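Putative outer membrane protein (LpxR) (Salmonella typhimurium, PDB 3FID) probably removes acyl chains from lipid A, as a lipopolysaccharide-modifying beta-barrel enzyme of the outer membrane. Local coordinates at residues P17-L22 with D284-N289; I55-Y60 with Q115-R120; E224-D229 with T276-T281. All blocks are in the same frame, centred on the assembly; numbering follows the deposited sequence.

Contact 1. Residues P17-L22 with D284-N289; sequences PSLNAL and DYSYIN. With CXE (pentaethylene glycol monodecyl ether), chain J.
Leu19, on the short helix 16-23, lays its forked end over the side chains of Ser286 and Ile288 and the backbone of Tyr287 between them, at the start of strand 285-295. Its CG is anti to the backbone N (chi1 -167°), which carries both methyls away from the helix and onto the strand. CD2 comes closest to Ser286, 3.7 Å from Ser286 OG, while Leu19 CD1 reaches past it to the backbone, 3.6 Å from Tyr287 O. Ile288 meets the fork with its CG2 branch, not the longer CG1 arm, 4.0 Å from Leu19 CD2, and the two side chains cross at a slant. Tyr287, between them, sends its CB away from the helix, and its side chain lies about 4 Å from that of Asp10, a zinc-binding residue. A small serine suits the place where the helix comes nearest, since Leu19 can lie directly on its CB and OG. Ser286 OG binds a water at 2.6 Å, and the same water donates a weak bond to Leu19 O. One residue back on the helix, Ser18 OG sits 3.4 Å from C7 of the decyl chain of the bound detergent. The helix thus joins apolar packing on the barrel strand to contact with a lipid-like chain. What holds the pair is mainly methyl packing, with a single water linking the buried serine hydroxyl weakly to the helix backbone.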
loop_
_atom_site.group_PDB
_atom_site.type_symbol
_atom_site.label_atom_id
_atom_site.label_comp_id
_atom_site.label_asym_id
_atom_site.label_seq_id
_atom_site.Cartn_x
_atom_site.Cartn_y
_atom_site.Cartn_z
ATOM N N PRO A 17 7.780 -18.364 0.410
ATOM C CA PRO A 17 8.352 -18.930 1.622
ATOM C C PRO A 17 8.934 -17.881 2.572
ATOM O O PRO A 17 8.859 -18.080 3.774
ATOM C CB PRO A 17 9.455 -19.844 1.107
ATOM C CG PRO A 17 9.047 -20.178 -0.349
ATOM C CD PRO A 17 8.405 -18.904 -0.823
ATOM N N SER A 18 9.526 -16.800 2.053
ATOM C CA SER A 18 10.053 -15.743 2.922
ATOM C C SER A 18 8.898 -15.044 3.641
ATOM O O SER A 18 8.943 -14.848 4.853
ATOM C CB SER A 18 10.872 -14.716 2.138
ATOM O OG SER A 18 12.001 -15.350 1.560
ATOM N N LEU A 19 7.867 -14.675 2.882
ATOM C CA LEU A 19 6.662 -14.041 3.472
ATOM C C LEU A 19 6.004 -14.899 4.569
ATOM O O LEU A 19 5.621 -14.381 5.644
ATOM C CB LEU A 19 5.643 -13.686 2.368
ATOM C CG LEU A 19 4.478 -12.755 2.741
ATOM C CD1 LEU A 19 4.996 -11.335 3.048
ATOM C CD2 LEU A 19 3.465 -12.761 1.575
ATOM N N ASN A 20 5.868 -16.195 4.289
ATOM C CA ASN A 20 5.310 -17.179 5.255
ATOM C C ASN A 20 6.176 -17.343 6.486
ATOM O O ASN A 20 5.659 -17.450 7.589
ATOM C CB ASN A 20 5.129 -18.569 4.630
ATOM C CG ASN A 20 4.096 -18.591 3.538
ATOM O OD1 ASN A 20 3.350 -17.636 3.358
ATOM N ND2 ASN A 20 4.051 -19.681 2.797
ATOM N N ALA A 21 7.494 -17.369 6.303
ATOM C CA ALA A 21 8.397 -17.475 7.452
ATOM C C ALA A 21 8.291 -16.219 8.323
ATOM O O ALA A 21 8.320 -16.284 9.570
ATOM C CB ALA A 21 9.825 -17.680 6.995
ATOM N N LEU A 22 8.127 -15.073 7.671
ATOM C CA LEU A 22 8.087 -13.816 8.384
ATOM C C LEU A 22 6.777 -13.596 9.172
ATOM O O LEU A 22 6.808 -13.176 10.324
ATOM C CB LEU A 22 8.387 -12.659 7.421
ATOM C CG LEU A 22 8.492 -11.222 7.960
ATOM C CD1 LEU A 22 9.492 -11.088 9.114
ATOM C CD2 LEU A 22 8.826 -10.267 6.780
ATOM N N ASP A 284 -5.520 -11.491 10.115
ATOM C CA ASP A 284 -4.361 -10.793 9.522
ATOM C C ASP A 284 -4.113 -11.381 8.155
ATOM O O ASP A 284 -4.337 -12.593 7.938
ATOM C CB ASP A 284 -3.090 -10.982 10.371
ATOM C CG ASP A 284 -3.244 -10.540 11.821
ATOM O OD1 ASP A 284 -2.213 -10.602 12.516
ATOM O OD2 ASP A 284 -4.341 -10.125 12.288
ATOM N N TYR A 285 -3.624 -10.537 7.224
ATOM C CA TYR A 285 -3.289 -11.002 5.903
ATOM C C TYR A 285 -1.950 -10.449 5.437
ATOM O O TYR A 285 -1.562 -9.346 5.818
ATOM C CB TYR A 285 -4.404 -10.668 4.897
ATOM C CG TYR A 285 -4.672 -9.193 4.689
ATOM C CD1 TYR A 285 -5.626 -8.529 5.469
ATOM C CD2 TYR A 285 -4.033 -8.471 3.668
ATOM C CE1 TYR A 285 -5.928 -7.179 5.264
ATOM C CE2 TYR A 285 -4.325 -7.086 3.444
ATOM C CZ TYR A 285 -5.276 -6.455 4.251
ATOM O OH TYR A 285 -5.619 -5.118 4.092
ATOM N N SER A 286 -1.251 -11.238 4.644
ATOM C CA SER A 286 0.090 -10.859 4.135
ATOM C C SER A 286 0.107 -10.762 2.602
ATOM O O SER A 286 -0.627 -11.469 1.880
ATOM C CB SER A 286 1.157 -11.860 4.599
ATOM O OG SER A 286 0.845 -13.172 4.140
ATOM N N TYR A 287 0.980 -9.897 2.104
ATOM C CA TYR A 287 1.127 -9.720 0.672
ATOM C C TYR A 287 2.489 -9.092 0.411
ATOM O O TYR A 287 3.191 -8.662 1.356
ATOM C CB TYR A 287 0.006 -8.819 0.117
ATOM C CG TYR A 287 -0.012 -7.390 0.661
ATOM C CD1 TYR A 287 -0.630 -7.077 1.864
ATOM C CD2 TYR A 287 0.585 -6.362 -0.056
ATOM C CE1 TYR A 287 -0.641 -5.745 2.341
ATOM C CE2 TYR A 287 0.598 -5.042 0.410
ATOM C CZ TYR A 287 -0.014 -4.747 1.584
ATOM O OH TYR A 287 0.029 -3.432 1.963
ATOM N N ILE A 288 2.859 -9.026 -0.858
ATOM C CA ILE A 288 4.087 -8.332 -1.231
ATOM C C ILE A 288 3.798 -7.232 -2.219
ATOM O O ILE A 288 2.752 -7.213 -2.860
ATOM C CB ILE A 288 5.131 -9.262 -1.863
ATOM C CG1 ILE A 288 4.606 -9.861 -3.186
ATOM C CG2 ILE A 288 5.557 -10.354 -0.865
ATOM C CD1 ILE A 288 5.684 -10.435 -4.081
ATOM N N ASN A 289 4.731 -6.301 -2.323
ATOM C CA ASN A 289 4.801 -5.476 -3.518
ATOM C C ASN A 289 6.226 -5.542 -4.081
ATOM O O ASN A 289 7.198 -5.666 -3.317
ATOM C CB ASN A 289 4.236 -4.045 -3.305
ATOM C CG ASN A 289 4.961 -3.241 -2.228
ATOM O OD1 ASN A 289 4.641 -3.334 -1.034
ATOM N ND2 ASN A 289 5.913 -2.407 -2.650
HETATM C C1 CXE J . 14.311 -7.556 3.710
HETATM C C2 CXE J . 13.916 -8.261 2.431
HETATM C C3 CXE J . 14.404 -9.698 2.484
HETATM C C4 CXE J . 13.859 -10.500 1.318
HETATM C C5 CXE J . 14.439 -11.905 1.325
HETATM C C6 CXE J . 13.811 -12.735 0.216
HETATM C C7 CXE J . 14.638 -13.971 -0.129
HETATM C C8 CXE J . 14.241 -14.473 -1.509
HETATM C C9 CXE J . 14.415 -15.977 -1.632
HETATM C C10 CXE J . 14.059 -16.427 -3.040
HETATM O O11 CXE J . 14.717 -17.666 -3.275
HETATM C C12 CXE J . 14.513 -18.167 -4.599
HETATM C C13 CXE J . 14.969 -19.619 -4.610
HETATM O O HOH W 1 2.365 -14.835 5.432
#

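Contact 2. Residues I55-Y60 with Q115-R120; sequences IAQDIY and QEVQNR
Val117 makes a small, partly buried packing contact with Gln57 and Ile59, by which helix 114-125, carried on the connection between strands 97-108 and 140-157, rests against barrel strand 49-60. Gln57 and Ile59 are two residues apart and so project from the same face of the strand, toward the helix, whereas Tyr60 turns away. Both valine methyls touch the Gln57 amide, and CG1 also reaches the isoleucine. CG2 sits about evenly between the two ends of the amide, 3.4 Å from Gln57 OE1 and 3.5 Å from Gln57 NE2, as the two side chains run past each other in opposite directions. Val117 CG1, 3.6 Å from Gln57 OE1, meets Ile59 CD1 at 4.0 Å. With CG1 of Ile59 anti to its carbonyl carbon (chi1 -55°) and the chain straight beyond it, CD1 is the atom that projects to the helix. A branched, short valine fits because it can touch an amide and an alkyl chain at once. The amide itself is tied elsewhere: Gln57 NE2 donates to Ala112 O, just ahead of the helix. Gln118 also faces the strand, but its OE1 accepts from Trp133, whose side chain Ile59 touches as well. Ile59 packs on Thr34, a zinc-binding residue. A loop helix set against the barrel wall is consistent with the known architecture of LpxR, whose active site lies between wall and loop helix.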
loop_
_atom_site.group_PDB
_atom_site.type_symbol
_atom_site.label_atom_id
_atom_site.label_comp_id
_atom_site.label_asym_id
_atom_site.label_seq_id
_atom_site.Cartn_x
_atom_site.Cartn_y
_atom_site.Cartn_z
ATOM N N ILE A 55 -1.313 7.158 -10.706
ATOM C CA ILE A 55 -2.608 6.520 -10.952
ATOM C C ILE A 55 -2.457 5.090 -10.402
ATOM O O ILE A 55 -1.375 4.490 -10.489
ATOM C CB ILE A 55 -2.974 6.522 -12.463
ATOM C CG1 ILE A 55 -4.251 5.704 -12.740
ATOM C CG2 ILE A 55 -1.837 5.956 -13.296
ATOM C CD1 ILE A 55 -5.598 6.521 -12.679
ATOM N N ALA A 56 -3.536 4.549 -9.830
ATOM C CA ALA A 56 -3.448 3.215 -9.243
ATOM C C ALA A 56 -4.813 2.525 -9.187
ATOM O O ALA A 56 -5.852 3.198 -9.200
ATOM C CB ALA A 56 -2.837 3.310 -7.843
ATOM N N GLN A 57 -4.781 1.200 -9.142
ATOM C CA GLN A 57 -5.988 0.390 -8.919
ATOM C C GLN A 57 -5.661 -0.698 -7.902
ATOM O O GLN A 57 -4.705 -1.463 -8.065
ATOM C CB GLN A 57 -6.489 -0.252 -10.218
ATOM C CG GLN A 57 -7.921 -0.868 -10.075
ATOM C CD GLN A 57 -8.194 -2.001 -11.041
ATOM O OE1 GLN A 57 -7.344 -2.862 -11.274
ATOM N NE2 GLN A 57 -9.389 -2.001 -11.618
ATOM N N ASP A 58 -6.450 -0.753 -6.839
ATOM C CA ASP A 58 -6.302 -1.798 -5.838
ATOM C C ASP A 58 -7.595 -2.586 -5.729
ATOM O O ASP A 58 -8.667 -1.993 -5.787
ATOM C CB ASP A 58 -5.966 -1.147 -4.520
ATOM C CG ASP A 58 -4.625 -0.468 -4.576
ATOM O OD1 ASP A 58 -3.641 -1.193 -4.875
ATOM O OD2 ASP A 58 -4.595 0.759 -4.373
ATOM N N ILE A 59 -7.465 -3.911 -5.612
ATOM C CA ILE A 59 -8.590 -4.855 -5.674
ATOM C C ILE A 59 -8.593 -5.662 -4.366
ATOM O O ILE A 59 -7.530 -6.144 -3.925
ATOM C CB ILE A 59 -8.442 -5.792 -6.883
ATOM C CG1 ILE A 59 -8.283 -4.964 -8.183
ATOM C CG2 ILE A 59 -9.677 -6.786 -7.006
ATOM C CD1 ILE A 59 -8.159 -5.845 -9.442
ATOM N N TYR A 60 -9.783 -5.763 -3.762
ATOM C CA TYR A 60 -9.998 -6.382 -2.450
ATOM C C TYR A 60 -11.007 -7.503 -2.619
ATOM O O TYR A 60 -11.875 -7.426 -3.495
ATOM C CB TYR A 60 -10.493 -5.350 -1.410
ATOM C CG TYR A 60 -9.452 -4.259 -1.253
ATOM C CD1 TYR A 60 -8.326 -4.473 -0.469
ATOM C CD2 TYR A 60 -9.556 -3.052 -1.953
ATOM C CE1 TYR A 60 -7.309 -3.503 -0.360
ATOM C CE2 TYR A 60 -8.554 -2.067 -1.843
ATOM C CZ TYR A 60 -7.438 -2.314 -1.048
ATOM O OH TYR A 60 -6.428 -1.378 -0.924
ATOM N N GLN A 115 -13.817 -5.954 -11.264
ATOM C CA GLN A 115 -14.322 -7.160 -11.976
ATOM C C GLN A 115 -13.684 -7.310 -13.349
ATOM O O GLN A 115 -13.301 -8.410 -13.757
ATOM C CB GLN A 115 -15.843 -7.112 -12.129
ATOM C CG GLN A 115 -16.459 -8.304 -12.888
ATOM C CD GLN A 115 -17.977 -8.276 -12.841
ATOM O OE1 GLN A 115 -18.588 -7.204 -12.791
ATOM N NE2 GLN A 115 -18.600 -9.470 -12.826
ATOM N N GLU A 116 -13.584 -6.202 -14.083
ATOM C CA GLU A 116 -13.042 -6.229 -15.445
ATOM C C GLU A 116 -11.584 -6.675 -15.444
ATOM O O GLU A 116 -11.234 -7.577 -16.164
ATOM C CB GLU A 116 -13.200 -4.857 -16.118
ATOM C CG GLU A 116 -14.668 -4.456 -16.436
ATOM C CD GLU A 116 -15.386 -3.716 -15.292
ATOM O OE1 GLU A 116 -14.998 -3.836 -14.101
ATOM O OE2 GLU A 116 -16.379 -3.009 -15.584
ATOM N N VAL A 117 -10.760 -6.067 -14.584
ATOM C CA VAL A 117 -9.334 -6.379 -14.501
ATOM C C VAL A 117 -9.072 -7.807 -14.042
ATOM O O VAL A 117 -8.255 -8.526 -14.657
ATOM C CB VAL A 117 -8.575 -5.367 -13.603
ATOM C CG1 VAL A 117 -7.167 -5.851 -13.271
ATOM C CG2 VAL A 117 -8.513 -4.000 -14.295
ATOM N N GLN A 118 -9.745 -8.221 -12.965
ATOM C CA GLN A 118 -9.547 -9.582 -12.439
ATOM C C GLN A 118 -10.083 -10.653 -13.368
ATOM O O GLN A 118 -9.401 -11.630 -13.614
ATOM C CB GLN A 118 -10.111 -9.764 -11.021
ATOM C CG GLN A 118 -9.541 -11.045 -10.346
ATOM C CD GLN A 118 -10.205 -11.351 -9.013
ATOM O OE1 GLN A 118 -11.410 -11.655 -8.947
ATOM N NE2 GLN A 118 -9.413 -11.309 -7.946
ATOM N N ASN A 119 -11.281 -10.454 -13.916
ATOM C CA ASN A 119 -11.813 -11.395 -14.904
ATOM C C ASN A 119 -10.860 -11.567 -16.103
ATOM O O ASN A 119 -10.622 -12.690 -16.587
ATOM C CB ASN A 119 -13.193 -10.959 -15.391
ATOM C CG ASN A 119 -14.312 -11.316 -14.424
ATOM O OD1 ASN A 119 -14.079 -11.740 -13.299
ATOM N ND2 ASN A 119 -15.541 -11.110 -14.862
ATOM N N ARG A 120 -10.311 -10.450 -16.584
ATOM C CA ARG A 120 -9.344 -10.469 -17.678
ATOM C C ARG A 120 -8.147 -11.347 -17.319
ATOM O O ARG A 120 -7.728 -12.193 -18.110
ATOM C CB ARG A 120 -8.874 -9.037 -17.982
ATOM C CG ARG A 120 -7.668 -8.939 -18.930
ATOM C CD ARG A 120 -7.268 -7.464 -19.120
ATOM N NE ARG A 120 -6.173 -7.300 -20.078
ATOM C CZ ARG A 120 -4.882 -7.464 -19.776
ATOM N NH1 ARG A 120 -4.521 -7.839 -18.538
ATOM N NH2 ARG A 120 -3.945 -7.272 -20.707
#

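Contact 3. Residues E224-D229 with T276-T281; sequences ERREVD and TSEFRT
Arg226 and Glu278 form a long salt bridge inside the transmembrane antiparallel beta barrel, where a charged residue of strand 215-228 meets the loop between strands 266-275 and 285-295. Barrels of this kind can hold buried charges in their interior, because arginines and acids there pair with one another. Here the pair is the sole contact between the two segments, and it buries little surface: Arg226 NH1 lies 3.8 Å from Glu278 OE2, too far apart for a close ion pair. The arginine needs its full length to get there. Its CG stands between the backbone N and the carbonyl carbon (chi1 53°), and the chain then runs extended to NE, so that a residue whose CB does not point at the loop still delivers its guanidinium to it. Glu278 answers with CG beside its backbone N and an extended chain beyond. The two long side chains cross obliquely, and the carboxylate plane stands nearly upright on the guanidinium plane, at 89°, so the groups do not offer each other the side-by-side pairing of a bidentate bridge. Each has stronger partners outside the segments. Arg226 NH2 is bridged to Glu254 on the adjacent strand, and the side chain has a cation-pi contact with Tyr178; Glu278 OE1 takes Tyr285 OH and a salt bridge from Arg77. With Arg77 at OE1 and, at longer range, Arg226 near OE2, the buried carboxylate is probably ionised, and Glu254 should likewise favour a charged arginine. The preceding residue, Arg225, belongs to a detergent pocket and is salt-bridged to Asp253. A bound glycerol, probably from the crystallisation liquor, lies here too: its O2 is hydrogen-bonded to Glu278 OE2, the same oxygen that faces Arg226 NH1.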
loop_
_atom_site.group_PDB
_atom_site.type_symbol
_atom_site.label_atom_id
_atom_site.label_comp_id
_atom_site.label_asym_id
_atom_site.label_seq_id
_atom_site.Cartn_x
_atom_site.Cartn_y
_atom_site.Cartn_z
ATOM N N GLU A 224 3.213 0.404 11.766
ATOM C CA GLU A 224 2.389 1.551 12.047
ATOM C C GLU A 224 1.060 1.079 12.611
ATOM O O GLU A 224 0.438 0.202 12.059
ATOM C CB GLU A 224 2.138 2.377 10.773
ATOM C CG GLU A 224 1.205 3.572 11.017
ATOM C CD GLU A 224 0.790 4.298 9.739
ATOM O OE1 GLU A 224 -0.175 3.887 9.064
ATOM O OE2 GLU A 224 1.442 5.302 9.408
ATOM N N ARG A 225 0.634 1.651 13.727
ATOM C CA ARG A 225 -0.712 1.360 14.225
ATOM C C ARG A 225 -1.691 2.420 13.751
ATOM O O ARG A 225 -1.504 3.610 14.030
ATOM C CB ARG A 225 -0.704 1.324 15.767
ATOM C CG ARG A 225 -2.133 1.279 16.365
ATOM C CD ARG A 225 -2.093 0.627 17.744
ATOM N NE ARG A 225 -1.655 -0.754 17.632
ATOM C CZ ARG A 225 -1.494 -1.578 18.656
ATOM N NH1 ARG A 225 -1.743 -1.150 19.891
ATOM N NH2 ARG A 225 -1.085 -2.822 18.452
ATOM N N ARG A 226 -2.778 2.028 13.103
ATOM C CA ARG A 226 -3.765 3.067 12.813
ATOM C C ARG A 226 -5.115 2.892 13.457
ATOM O O ARG A 226 -5.575 1.766 13.683
ATOM C CB ARG A 226 -3.890 3.326 11.318
ATOM C CG ARG A 226 -4.145 2.106 10.516
ATOM C CD ARG A 226 -3.868 2.477 9.048
ATOM N NE ARG A 226 -4.467 1.531 8.128
ATOM C CZ ARG A 226 -3.793 0.636 7.397
ATOM N NH1 ARG A 226 -4.454 -0.153 6.547
ATOM N NH2 ARG A 226 -2.481 0.537 7.484
ATOM N N GLU A 227 -5.706 4.026 13.816
ATOM C CA GLU A 227 -7.027 4.069 14.439
ATOM C C GLU A 227 -7.990 4.478 13.345
ATOM O O GLU A 227 -7.907 5.580 12.823
ATOM C CB GLU A 227 -7.040 5.087 15.566
ATOM C CG GLU A 227 -8.238 4.976 16.460
ATOM C CD GLU A 227 -8.249 3.679 17.293
ATOM O OE1 GLU A 227 -9.319 3.436 17.900
ATOM O OE2 GLU A 227 -7.218 2.922 17.320
ATOM N N VAL A 228 -8.881 3.560 12.992
ATOM C CA VAL A 228 -9.628 3.651 11.743
ATOM C C VAL A 228 -11.033 4.198 12.043
ATOM O O VAL A 228 -11.768 3.644 12.885
ATOM C CB VAL A 228 -9.705 2.261 11.049
ATOM C CG1 VAL A 228 -10.533 2.341 9.744
ATOM C CG2 VAL A 228 -8.292 1.724 10.747
ATOM N N ASP A 229 -11.374 5.291 11.371
ATOM C CA ASP A 229 -12.695 5.878 11.443
ATOM C C ASP A 229 -13.566 5.389 10.282
ATOM O O ASP A 229 -14.743 5.029 10.462
ATOM C CB ASP A 229 -12.596 7.413 11.414
ATOM C CG ASP A 229 -13.974 8.079 11.437
ATOM O OD1 ASP A 229 -14.280 8.851 10.496
ATOM O OD2 ASP A 229 -14.763 7.801 12.382
ATOM N N THR A 276 -2.942 -6.375 10.040
ATOM C CA THR A 276 -3.738 -7.132 11.019
ATOM C C THR A 276 -5.242 -7.055 10.716
ATOM O O THR A 276 -5.696 -6.160 10.012
ATOM C CB THR A 276 -3.427 -6.784 12.501
ATOM O OG1 THR A 276 -3.872 -5.459 12.810
ATOM C CG2 THR A 276 -1.910 -6.931 12.766
ATOM N N SER A 277 -5.996 -8.027 11.210
ATOM C CA SER A 277 -7.419 -8.120 10.928
ATOM C C SER A 277 -8.138 -6.762 10.853
ATOM O O SER A 277 -8.207 -6.018 11.837
ATOM C CB SER A 277 -8.118 -8.993 11.983
ATOM O OG SER A 277 -9.468 -9.214 11.594
ATOM N N GLU A 278 -8.738 -6.472 9.711
ATOM C CA GLU A 278 -9.502 -5.200 9.565
ATOM C C GLU A 278 -10.983 -5.247 9.973
ATOM O O GLU A 278 -11.677 -4.224 9.950
ATOM C CB GLU A 278 -9.370 -4.709 8.122
ATOM C CG GLU A 278 -7.907 -4.357 7.806
ATOM C CD GLU A 278 -7.782 -3.664 6.460
ATOM O OE1 GLU A 278 -7.930 -4.339 5.447
ATOM O OE2 GLU A 278 -7.547 -2.438 6.436
ATOM N N PHE A 279 -11.464 -6.436 10.324
ATOM C CA PHE A 279 -12.835 -6.578 10.815
ATOM C C PHE A 279 -12.973 -7.768 11.739
ATOM O O PHE A 279 -12.156 -8.712 11.721
ATOM C CB PHE A 279 -13.867 -6.643 9.676
ATOM C CG PHE A 279 -13.551 -7.651 8.626
ATOM C CD1 PHE A 279 -12.675 -7.334 7.573
ATOM C CD2 PHE A 279 -14.147 -8.917 8.646
ATOM C CE1 PHE A 279 -12.383 -8.269 6.596
ATOM C CE2 PHE A 279 -13.846 -9.868 7.646
ATOM C CZ PHE A 279 -12.978 -9.543 6.638
ATOM N N ARG A 280 -14.018 -7.728 12.559
ATOM C CA ARG A 280 -14.086 -8.650 13.698
ATOM C C ARG A 280 -13.939 -10.113 13.289
ATOM O O ARG A 280 -13.269 -10.906 13.974
ATOM C CB ARG A 280 -15.405 -8.453 14.465
ATOM C CG ARG A 280 -15.550 -7.098 15.076
ATOM C CD ARG A 280 -16.660 -7.139 16.081
ATOM N NE ARG A 280 -16.883 -5.814 16.654
ATOM C CZ ARG A 280 -17.783 -5.582 17.592
ATOM N NH1 ARG A 280 -17.928 -4.367 18.063
ATOM N NH2 ARG A 280 -18.540 -6.586 18.035
ATOM N N THR A 281 -14.613 -10.479 12.206
ATOM C CA THR A 281 -14.644 -11.866 11.730
ATOM C C THR A 281 -13.541 -12.196 10.695
ATOM O O THR A 281 -13.533 -13.283 10.102
ATOM C CB THR A 281 -16.031 -12.217 11.173
ATOM O OG1 THR A 281 -16.397 -11.261 10.166
ATOM C CG2 THR A 281 -17.070 -12.174 12.304
#

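In the fold
All three contacts reach strands of the same barrel, with centres 18 to 23 Å apart. Contact 1 closes a long loop of chain that encloses contacts 2 and 3, which follow one another in sequence. Contacts 1 and 3 are in direct touch: Tyr285 OH is 2.8 Å from Glu278 OE1, and Asp284 OD2 is 2.9 Å from Ser277 N, both probable hydrogen bonds. Contact 2 touches neither. Measured between side chains, the zinc ligand Thr34 is about 4 Å from Ile59 of contact 2, about 8 Å from Tyr287 of contact 1 and about 12 Å from Glu278 of contact 3. Detergent pockets adjoin contacts 1 and 3, through Ser18, Leu22 and Arg225.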